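Local atomic coordinates of exported gluconolactonase (Xanthomonas campestris pv. campestris, PDB entry 3DR2), a protein that probably catalyses, as a calcium-binding gluconolactonase of the SMP-30 family, the hydrolysis of glucono-lactone to gluconate in secondary glucose metabolism. Residues N131-L136 with F146-F151; A185-P190 with L202-T207; G123-K128 with P164-H169. All coordinates share one frame; numbering follows the deposited sequence.

Interaction 1 of 3, residues N131-L136 with F146-F151. With CA (calcium ion), chain D.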
loop_
_atom_site.group_PDB
_atom_site.type_symbol
_atom_site.label_atom_id
_atom_site.label_comp_id
_atom_site.label_asym_id
_atom_site.label_seq_id
_atom_site.Cartn_x
_atom_site.Cartn_y
_atom_site.Cartn_z
ATOM N N ASN A 131 17.333 -13.474 1.937
ATOM C CA ASN A 131 17.192 -12.127 1.377
ATOM C C ASN A 131 15.752 -11.613 1.500
ATOM O O ASN A 131 15.484 -10.623 2.175
ATOM C CB ASN A 131 17.605 -12.118 -0.101
ATOM C CG ASN A 131 19.064 -12.502 -0.313
ATOM O OD1 ASN A 131 19.940 -12.121 0.468
ATOM N ND2 ASN A 131 19.333 -13.236 -1.387
ATOM N N SER A 132 14.835 -12.300 0.830
ATOM C CA SER A 132 13.415 -11.948 0.839
ATOM C C SER A 132 12.687 -12.887 -0.117
ATOM O O SER A 132 12.528 -12.585 -1.303
ATOM C CB SER A 132 13.211 -10.489 0.415
ATOM O OG SER A 132 14.027 -10.152 -0.695
ATOM N N PRO A 133 12.264 -14.061 0.389
ATOM C CA PRO A 133 11.552 -15.070 -0.401
ATOM C C PRO A 133 10.474 -14.391 -1.225
ATOM O O PRO A 133 9.652 -13.638 -0.698
ATOM C CB PRO A 133 10.992 -15.996 0.664
ATOM C CG PRO A 133 12.084 -15.974 1.694
ATOM C CD PRO A 133 12.419 -14.507 1.784
ATOM N N ASN A 134 10.486 -14.680 -2.520
ATOM C CA ASN A 134 9.575 -14.056 -3.464
ATOM C C ASN A 134 8.395 -14.927 -3.900
ATOM O O ASN A 134 7.236 -14.531 -3.751
ATOM C CB ASN A 134 10.395 -13.606 -4.678
ATOM C CG ASN A 134 9.626 -12.687 -5.597
ATOM O OD1 ASN A 134 8.676 -13.109 -6.253
ATOM N ND2 ASN A 134 10.036 -11.422 -5.652
ATOM N N ASP A 135 8.680 -16.106 -4.442
ATOM C CA ASP A 135 7.613 -17.004 -4.886
ATOM C C ASP A 135 7.956 -18.428 -4.446
ATOM O O ASP A 135 9.125 -18.744 -4.192
ATOM C CB ASP A 135 7.462 -16.913 -6.414
ATOM C CG ASP A 135 6.061 -17.272 -6.895
ATOM O OD1 ASP A 135 5.749 -16.986 -8.075
ATOM O OD2 ASP A 135 5.276 -17.835 -6.103
ATOM N N LEU A 136 6.942 -19.284 -4.339
ATOM C CA LEU A 136 7.178 -20.661 -3.908
ATOM C C LEU A 136 6.185 -21.641 -4.504
ATOM O O LEU A 136 5.123 -21.250 -4.996
ATOM C CB LEU A 136 7.121 -20.758 -2.376
ATOM C CG LEU A 136 5.753 -20.784 -1.678
ATOM C CD1 LEU A 136 5.971 -20.832 -0.170
ATOM C CD2 LEU A 136 4.927 -19.557 -2.059
ATOM N N PHE A 146 11.478 -22.492 -3.343
ATOM C CA PHE A 146 11.238 -21.058 -3.449
ATOM C C PHE A 146 12.435 -20.276 -3.963
ATOM O O PHE A 146 13.561 -20.768 -3.961
ATOM C CB PHE A 146 10.782 -20.512 -2.091
ATOM C CG PHE A 146 11.842 -20.556 -1.013
ATOM C CD1 PHE A 146 12.682 -19.467 -0.803
ATOM C CD2 PHE A 146 11.956 -21.661 -0.173
ATOM C CE1 PHE A 146 13.618 -19.468 0.233
ATOM C CE2 PHE A 146 12.887 -21.678 0.867
ATOM C CZ PHE A 146 13.720 -20.576 1.072
ATOM N N THR A 147 12.169 -19.057 -4.427
ATOM C CA THR A 147 13.201 -18.171 -4.950
ATOM C C THR A 147 13.527 -17.111 -3.901
ATOM O O THR A 147 12.649 -16.661 -3.158
ATOM C CB THR A 147 12.724 -17.461 -6.223
ATOM O OG1 THR A 147 11.490 -16.775 -5.952
ATOM C CG2 THR A 147 12.512 -18.467 -7.338
ATOM N N ASP A 148 14.789 -16.701 -3.854
ATOM C CA ASP A 148 15.207 -15.722 -2.867
ATOM C C ASP A 148 15.935 -14.486 -3.406
ATOM O O ASP A 148 17.098 -14.254 -3.091
ATOM C CB ASP A 148 16.085 -16.409 -1.813
ATOM C CG ASP A 148 16.280 -15.560 -0.576
ATOM O OD1 ASP A 148 17.382 -15.591 0.011
ATOM O OD2 ASP A 148 15.327 -14.861 -0.182
ATOM N N PRO A 149 15.258 -13.675 -4.232
ATOM C CA PRO A 149 15.899 -12.473 -4.766
ATOM C C PRO A 149 15.883 -11.426 -3.648
ATOM O O PRO A 149 15.213 -11.617 -2.631
ATOM C CB PRO A 149 14.992 -12.099 -5.932
ATOM C CG PRO A 149 13.640 -12.437 -5.381
ATOM C CD PRO A 149 13.869 -13.789 -4.712
ATOM N N PRO A 150 16.619 -10.316 -3.808
ATOM C CA PRO A 150 16.663 -9.266 -2.783
ATOM C C PRO A 150 15.649 -8.130 -2.938
ATOM O O PRO A 150 15.814 -7.072 -2.333
ATOM C CB PRO A 150 18.088 -8.751 -2.905
ATOM C CG PRO A 150 18.270 -8.763 -4.384
ATOM C CD PRO A 150 17.685 -10.106 -4.805
ATOM N N PHE A 151 14.605 -8.338 -3.732
ATOM C CA PHE A 151 13.614 -7.282 -3.938
ATOM C C PHE A 151 13.059 -6.702 -2.640
ATOM O O PHE A 151 12.886 -5.485 -2.522
ATOM C CB PHE A 151 12.471 -7.797 -4.816
ATOM C CG PHE A 151 12.872 -8.045 -6.244
ATOM C CD1 PHE A 151 13.339 -7.001 -7.038
ATOM C CD2 PHE A 151 12.792 -9.320 -6.795
ATOM C CE1 PHE A 151 13.722 -7.227 -8.359
ATOM C CE2 PHE A 151 13.173 -9.554 -8.113
ATOM C CZ PHE A 151 13.638 -8.506 -8.897
HETATM CA CA CA D . 7.215 -12.683 -8.107
HETATM O O HOH W 1 7.535 -10.340 -7.169
HETATM O O HOH W 2 5.977 -13.686 -6.301
HETATM O O HOH W 3 6.961 -14.857 -9.080
HETATM O O HOH W 4 5.013 -12.918 -9.156
#

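Interaction 2 of 3, residues A185-P190 with L202-T207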
loop_
_atom_site.group_PDB
_atom_site.type_symbol
_atom_site.label_atom_id
_atom_site.label_comp_id
_atom_site.label_asym_id
_atom_site.label_seq_id
_atom_site.Cartn_x
_atom_site.Cartn_y
_atom_site.Cartn_z
ATOM N N ALA A 185 20.563 -23.739 -6.424
ATOM C CA ALA A 185 21.153 -23.019 -7.545
ATOM C C ALA A 185 21.187 -21.537 -7.250
ATOM O O ALA A 185 20.355 -21.027 -6.500
ATOM C CB ALA A 185 20.350 -23.273 -8.809
ATOM N N ASP A 186 22.160 -20.842 -7.830
ATOM C CA ASP A 186 22.261 -19.407 -7.637
ATOM C C ASP A 186 21.915 -18.759 -8.969
ATOM O O ASP A 186 22.350 -19.225 -10.024
ATOM C CB ASP A 186 23.672 -19.000 -7.202
ATOM C CG ASP A 186 24.126 -19.708 -5.939
ATOM O OD1 ASP A 186 23.279 -20.008 -5.067
ATOM O OD2 ASP A 186 25.345 -19.950 -5.807
ATOM N N LEU A 187 21.119 -17.699 -8.921
ATOM C CA LEU A 187 20.708 -17.001 -10.131
ATOM C C LEU A 187 20.779 -15.492 -9.915
ATOM O O LEU A 187 21.244 -15.025 -8.876
ATOM C CB LEU A 187 19.277 -17.412 -10.511
ATOM C CG LEU A 187 18.962 -18.912 -10.631
ATOM C CD1 LEU A 187 18.703 -19.497 -9.247
ATOM C CD2 LEU A 187 17.736 -19.113 -11.504
ATOM N N ASP A 188 20.323 -14.733 -10.905
ATOM C CA ASP A 188 20.323 -13.279 -10.811
ATOM C C ASP A 188 18.874 -12.852 -10.629
ATOM O O ASP A 188 18.114 -12.820 -11.596
ATOM C CB ASP A 188 20.879 -12.662 -12.097
ATOM C CG ASP A 188 21.219 -11.191 -11.943
ATOM O OD1 ASP A 188 20.747 -10.553 -10.975
ATOM O OD2 ASP A 188 21.956 -10.662 -12.800
ATOM N N HIS A 189 18.493 -12.541 -9.395
ATOM C CA HIS A 189 17.124 -12.133 -9.093
ATOM C C HIS A 189 16.104 -13.189 -9.513
ATOM O O HIS A 189 15.180 -12.908 -10.290
ATOM C CB HIS A 189 16.812 -10.803 -9.777
ATOM C CG HIS A 189 17.553 -9.641 -9.194
ATOM N ND1 HIS A 189 17.012 -8.818 -8.231
ATOM C CD2 HIS A 189 18.812 -9.191 -9.408
ATOM C CE1 HIS A 189 17.905 -7.911 -7.878
ATOM N NE2 HIS A 189 19.005 -8.115 -8.577
ATOM N N PRO A 190 16.263 -14.427 -9.011
ATOM C CA PRO A 190 15.332 -15.507 -9.346
ATOM C C PRO A 190 13.970 -15.011 -8.898
ATOM O O PRO A 190 13.860 -14.378 -7.851
ATOM C CB PRO A 190 15.851 -16.679 -8.519
ATOM C CG PRO A 190 16.463 -16.005 -7.325
ATOM C CD PRO A 190 17.213 -14.860 -7.973
ATOM N N LEU A 202 12.608 -28.004 -13.971
ATOM C CA LEU A 202 12.199 -26.930 -13.071
ATOM C C LEU A 202 12.438 -25.636 -13.831
ATOM O O LEU A 202 13.548 -25.391 -14.317
ATOM C CB LEU A 202 13.051 -26.920 -11.798
ATOM C CG LEU A 202 12.517 -26.205 -10.543
ATOM C CD1 LEU A 202 13.672 -25.551 -9.807
ATOM C CD2 LEU A 202 11.474 -25.170 -10.899
ATOM N N TYR A 203 11.398 -24.814 -13.946
ATOM C CA TYR A 203 11.512 -23.535 -14.635
ATOM C C TYR A 203 11.628 -22.449 -13.574
ATOM O O TYR A 203 10.905 -22.473 -12.579
ATOM C CB TYR A 203 10.273 -23.267 -15.489
ATOM C CG TYR A 203 9.949 -24.344 -16.497
ATOM C CD1 TYR A 203 8.991 -25.315 -16.224
ATOM C CD2 TYR A 203 10.586 -24.377 -17.740
ATOM C CE1 TYR A 203 8.669 -26.288 -17.158
ATOM C CE2 TYR A 203 10.271 -25.347 -18.682
ATOM C CZ TYR A 203 9.306 -26.300 -18.383
ATOM O OH TYR A 203 8.967 -27.254 -19.317
ATOM N N VAL A 204 12.539 -21.505 -13.786
ATOM C CA VAL A 204 12.751 -20.408 -12.846
ATOM C C VAL A 204 13.040 -19.151 -13.647
ATOM O O VAL A 204 13.917 -19.156 -14.504
ATOM C CB VAL A 204 13.975 -20.666 -11.936
ATOM C CG1 VAL A 204 14.118 -19.543 -10.923
ATOM C CG2 VAL A 204 13.840 -22.007 -11.231
ATOM N N SER A 205 12.316 -18.071 -13.385
ATOM C CA SER A 205 12.593 -16.852 -14.131
ATOM C C SER A 205 13.615 -16.012 -13.374
ATOM O O SER A 205 13.756 -16.130 -12.157
ATOM C CB SER A 205 11.313 -16.037 -14.369
ATOM O OG SER A 205 10.787 -15.509 -13.164
ATOM N N GLN A 206 14.345 -15.186 -14.115
ATOM C CA GLN A 206 15.348 -14.302 -13.538
ATOM C C GLN A 206 14.961 -12.922 -14.047
ATOM O O GLN A 206 14.882 -12.709 -15.256
ATOM C CB GLN A 206 16.753 -14.679 -14.034
ATOM C CG GLN A 206 17.193 -16.093 -13.686
ATOM C CD GLN A 206 18.635 -16.371 -14.090
ATOM O OE1 GLN A 206 19.563 -15.722 -13.604
ATOM N NE2 GLN A 206 18.827 -17.330 -14.989
ATOM N N THR A 207 14.711 -11.990 -13.137
ATOM C CA THR A 207 14.283 -10.656 -13.543
ATOM C C THR A 207 15.085 -9.516 -12.937
ATOM O O THR A 207 14.560 -8.714 -12.167
ATOM C CB THR A 207 12.795 -10.446 -13.195
ATOM O OG1 THR A 207 12.634 -10.442 -11.772
ATOM C CG2 THR A 207 11.957 -11.567 -13.782
#

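Interaction 3 of 3, residues G123-K128 with P164-H169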
loop_
_atom_site.group_PDB
_atom_site.type_symbol
_atom_site.label_atom_id
_atom_site.label_comp_id
_atom_site.label_asym_id
_atom_site.label_seq_id
_atom_site.Cartn_x
_atom_site.Cartn_y
_atom_site.Cartn_z
ATOM N N GLY A 123 13.781 -19.218 8.128
ATOM C CA GLY A 123 14.117 -17.840 7.818
ATOM C C GLY A 123 15.602 -17.582 7.682
ATOM O O GLY A 123 16.034 -16.432 7.578
ATOM N N ARG A 124 16.389 -18.651 7.674
ATOM C CA ARG A 124 17.833 -18.511 7.561
ATOM C C ARG A 124 18.473 -19.616 6.746
ATOM O O ARG A 124 17.889 -20.679 6.538
ATOM C CB ARG A 124 18.475 -18.512 8.954
ATOM C CG ARG A 124 18.113 -17.328 9.821
ATOM C CD ARG A 124 18.653 -17.473 11.248
ATOM N NE ARG A 124 18.265 -16.329 12.071
ATOM C CZ ARG A 124 18.911 -15.166 12.098
ATOM N NH1 ARG A 124 19.997 -14.986 11.357
ATOM N NH2 ARG A 124 18.448 -14.167 12.840
ATOM N N TYR A 125 19.684 -19.337 6.280
ATOM C CA TYR A 125 20.473 -20.300 5.537
ATOM C C TYR A 125 21.871 -20.189 6.131
ATOM O O TYR A 125 22.450 -19.104 6.165
ATOM C CB TYR A 125 20.538 -19.971 4.046
ATOM C CG TYR A 125 21.327 -21.016 3.296
ATOM C CD1 TYR A 125 20.821 -22.306 3.129
ATOM C CD2 TYR A 125 22.617 -20.750 2.833
ATOM C CE1 TYR A 125 21.574 -23.309 2.531
ATOM C CE2 TYR A 125 23.385 -21.754 2.229
ATOM C CZ TYR A 125 22.856 -23.026 2.087
ATOM O OH TYR A 125 23.611 -24.028 1.524
ATOM N N ALA A 126 22.406 -21.305 6.612
ATOM C CA ALA A 126 23.735 -21.287 7.204
ATOM C C ALA A 126 23.799 -20.204 8.282
ATOM O O ALA A 126 24.791 -19.482 8.398
ATOM C CB ALA A 126 24.771 -21.025 6.130
ATOM N N GLY A 127 22.723 -20.090 9.057
ATOM C CA GLY A 127 22.663 -19.114 10.130
ATOM C C GLY A 127 22.431 -17.660 9.750
ATOM O O GLY A 127 22.269 -16.814 10.630
ATOM N N LYS A 128 22.414 -17.362 8.453
ATOM C CA LYS A 128 22.203 -15.993 7.988
ATOM C C LYS A 128 20.787 -15.822 7.442
ATOM O O LYS A 128 20.255 -16.725 6.806
ATOM C CB LYS A 128 23.206 -15.650 6.883
ATOM C CG LYS A 128 24.674 -15.728 7.295
ATOM C CD LYS A 128 25.580 -15.431 6.103
ATOM C CE LYS A 128 27.047 -15.581 6.468
ATOM N NZ LYS A 128 27.949 -15.257 5.329
ATOM N N PRO A 164 21.888 -7.383 2.281
ATOM C CA PRO A 164 21.725 -8.833 2.382
ATOM C C PRO A 164 22.852 -9.485 3.171
ATOM O O PRO A 164 23.974 -8.981 3.188
ATOM C CB PRO A 164 21.697 -9.277 0.921
ATOM C CG PRO A 164 22.563 -8.268 0.248
ATOM C CD PRO A 164 22.107 -6.975 0.882
ATOM N N GLU A 165 22.541 -10.595 3.834
ATOM C CA GLU A 165 23.533 -11.329 4.617
ATOM C C GLU A 165 24.103 -12.461 3.768
ATOM O O GLU A 165 25.171 -12.998 4.063
ATOM C CB GLU A 165 22.897 -11.908 5.883
ATOM C CG GLU A 165 22.321 -10.870 6.827
ATOM C CD GLU A 165 21.845 -11.467 8.145
ATOM O OE1 GLU A 165 21.194 -10.742 8.922
ATOM O OE2 GLU A 165 22.126 -12.657 8.409
ATOM N N LEU A 166 23.377 -12.825 2.714
ATOM C CA LEU A 166 23.810 -13.882 1.810
ATOM C C LEU A 166 24.402 -13.248 0.557
ATOM O O LEU A 166 23.943 -12.195 0.115
ATOM C CB LEU A 166 22.623 -14.775 1.434
ATOM C CG LEU A 166 21.888 -15.454 2.597
ATOM C CD1 LEU A 166 20.734 -16.292 2.067
ATOM C CD2 LEU A 166 22.854 -16.321 3.383
ATOM N N ALA A 167 25.423 -13.888 -0.010
ATOM C CA ALA A 167 26.077 -13.377 -1.210
ATOM C C ALA A 167 25.575 -14.099 -2.454
ATOM O O ALA A 167 26.310 -14.278 -3.428
ATOM C CB ALA A 167 27.591 -13.541 -1.086
ATOM N N HIS A 168 24.318 -14.513 -2.417
ATOM C CA HIS A 168 23.726 -15.218 -3.537
ATOM C C HIS A 168 22.205 -15.147 -3.482
ATOM O O HIS A 168 21.621 -15.025 -2.400
ATOM C CB HIS A 168 24.188 -16.683 -3.528
ATOM C CG HIS A 168 24.065 -17.354 -2.191
ATOM N ND1 HIS A 168 22.912 -17.984 -1.775
ATOM C CD2 HIS A 168 24.945 -17.467 -1.168
ATOM C CE1 HIS A 168 23.085 -18.457 -0.553
ATOM N NE2 HIS A 168 24.311 -18.155 -0.161
ATOM N N HIS A 169 21.580 -15.193 -4.657
ATOM C CA HIS A 169 20.118 -15.184 -4.789
ATOM C C HIS A 169 19.860 -16.611 -5.241
ATOM O O HIS A 169 20.100 -16.942 -6.398
ATOM C CB HIS A 169 19.662 -14.241 -5.903
ATOM C CG HIS A 169 20.164 -12.841 -5.768
ATOM N ND1 HIS A 169 20.041 -11.914 -6.779
ATOM C CD2 HIS A 169 20.790 -12.207 -4.748
ATOM C CE1 HIS A 169 20.571 -10.767 -6.390
ATOM N NE2 HIS A 169 21.032 -10.919 -5.162
HETATM O O HOH W 5 21.462 -12.523 11.279
#

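Interaction 1 of 3, residues N131-L136 with F146-F151
Asp148 grips two successive backbone amides of the facing loop with one carboxylate: OD1 takes the N-H of Asn131 at 2.9 Å through its syn lone pair, and OD2 takes that of Ser132 at 2.8 Å, also from the syn side but 26° out of the carboxylate plane. Its CG stands anti to the backbone N (chi1 -166°), on the side of the loop. An aspartate suits the place because its short side chain offers two acceptors to buried N-H groups. Asn131 answers with its own amide, since ND2 reaches Asp148 O at 3.0 Å, almost straight, and its second N-H goes to His168 O. Ser132 OG donates to Pro149 O at 2.7 Å.

Further along, Asn134 N bonds to Thr147 O, and the Asn134 side chain divides its work. Asn134 CB rests 3.5 Å from Pro149 CD, its OD1 binds the calcium ion at 2.4 Å, and its ND2 donates to a calcium-bound water. Glu48, Asn191 and Asp242 complete the protein ligands of this site, which in SMP-30 relatives lies at the catalytic centre. Thr147 N then bonds to Asp135 O at 3.1 Å as the chains enter the antiparallel pair Leu136-Phe146. From there strands 136-138 and 144-147 run on as neighbours in a four-stranded propeller blade, with Leu136 against strand 99-103 of the preceding blade and Thr147 against strand 190-195 of the next.

Interaction 2 of 3, residues A185-P190 with L202-T207
Gln206 reaches from one blade of the six-bladed beta-propeller to the end of the blade before it, bridging strand 201-206 and the residues that follow strand 182-187. Gln206 CB lies 3.4 Å from Asp188 O. With CG anti to the carbonyl carbon (chi1 -60°) and the chain extended beyond, Gln206 CG passes 3.8 Å from Leu187 CD2, and Gln206 CD lies as close to Leu187 CB. At the tip Gln206 OE1 accepts the N-H of Asp188 at 3.0 Å in a nearly straight bond, the donor tilted 28° from the carbonyl plane. The other half of the amide, NE2, donates to Thr218 OG1 in the next strand. Glutamine suits this place because its methylenes can cross Leu187 while its amide serves a backbone donor on one blade and a hydroxyl on the other.

Leu187 also sends CD2 to Val204 CG1 at 3.7 Å, two branched side chains in contact between neighbouring blades. The same Val204 methyl meets Pro190 CB, so this branch touches both ends of the turn into the new blade. Pro190 and Gln206 form an antiparallel non-hydrogen-bonded pair, flanked by a bond from Thr207 N to His189 O of 3.0 Å.

Interaction 3 of 3, residues G123-K128 with P164-H169
Lys128 lays its aliphatic chain across Glu165 and Leu166. Lys128 CB sits 3.6 Å from Leu166 CD2 and 3.5 Å from Glu165 OE2, while Lys128 CD comes within 3.2 Å of Glu165 O. The chain is extended beyond CG, and the long methylene run suits a surface position where the apolar part can cover a leucine. Glu165 OE2 also accepts the N-H of Arg129, which fixes the carboxylate beside the Lys128 backbone.

The charge of Arg124 is coupled to the same oxygen through water: Arg124 NH1 donates to a water lying in the plane of the guanidinium, and that water donates to Glu165 OE2, each step 2.9 Å. Direct contact is not made, Arg124 NH1 and Glu165 OE2 being 4.3 Å apart, so the attraction is probably weakened by solvent. Arg124 NH1 also makes a weak bond to Gly127 O within the type I' turn Tyr125-Lys128, where Gly127 readily adopts the positive phi required.

Tyr125 CD2 approaches CE1 of His168 at 4.1 Å, near the plane of the imidazole and at its edge, and the two ring planes are perpendicular. Leu166 CB lies over one face of that imidazole, toward its rim. The contact lies on the propeller's outer surface, where the hairpin of strands 122-125 and 128-129 meets the loop between strands 144-147 and 169-174, with Tyr125 and His168 both reaching Arg183 of strand 182-187.

How the interactions relate
From the N terminus, the hairpin at 123-128 comes first, and interaction 3 joins it to 164-169, closing the widest loop of the three. Interaction 1 falls wholly within that loop, its shorter excursion from 131-136 to 146-151 enclosing the turn between the first two strands of a blade, 136-138 and 144-147. Interaction 2 follows in series, closing a loop between 185-190 and 202-207 where that blade gives way to the next. His168 and His169 of interaction 3 also touch interactions 1 and 2: His169 O accepts from Leu187 N, and its side chain meets His189 N. Phe151 and Pro150 pack on His189, carrying interaction 1 from the calcium site to the blade junction.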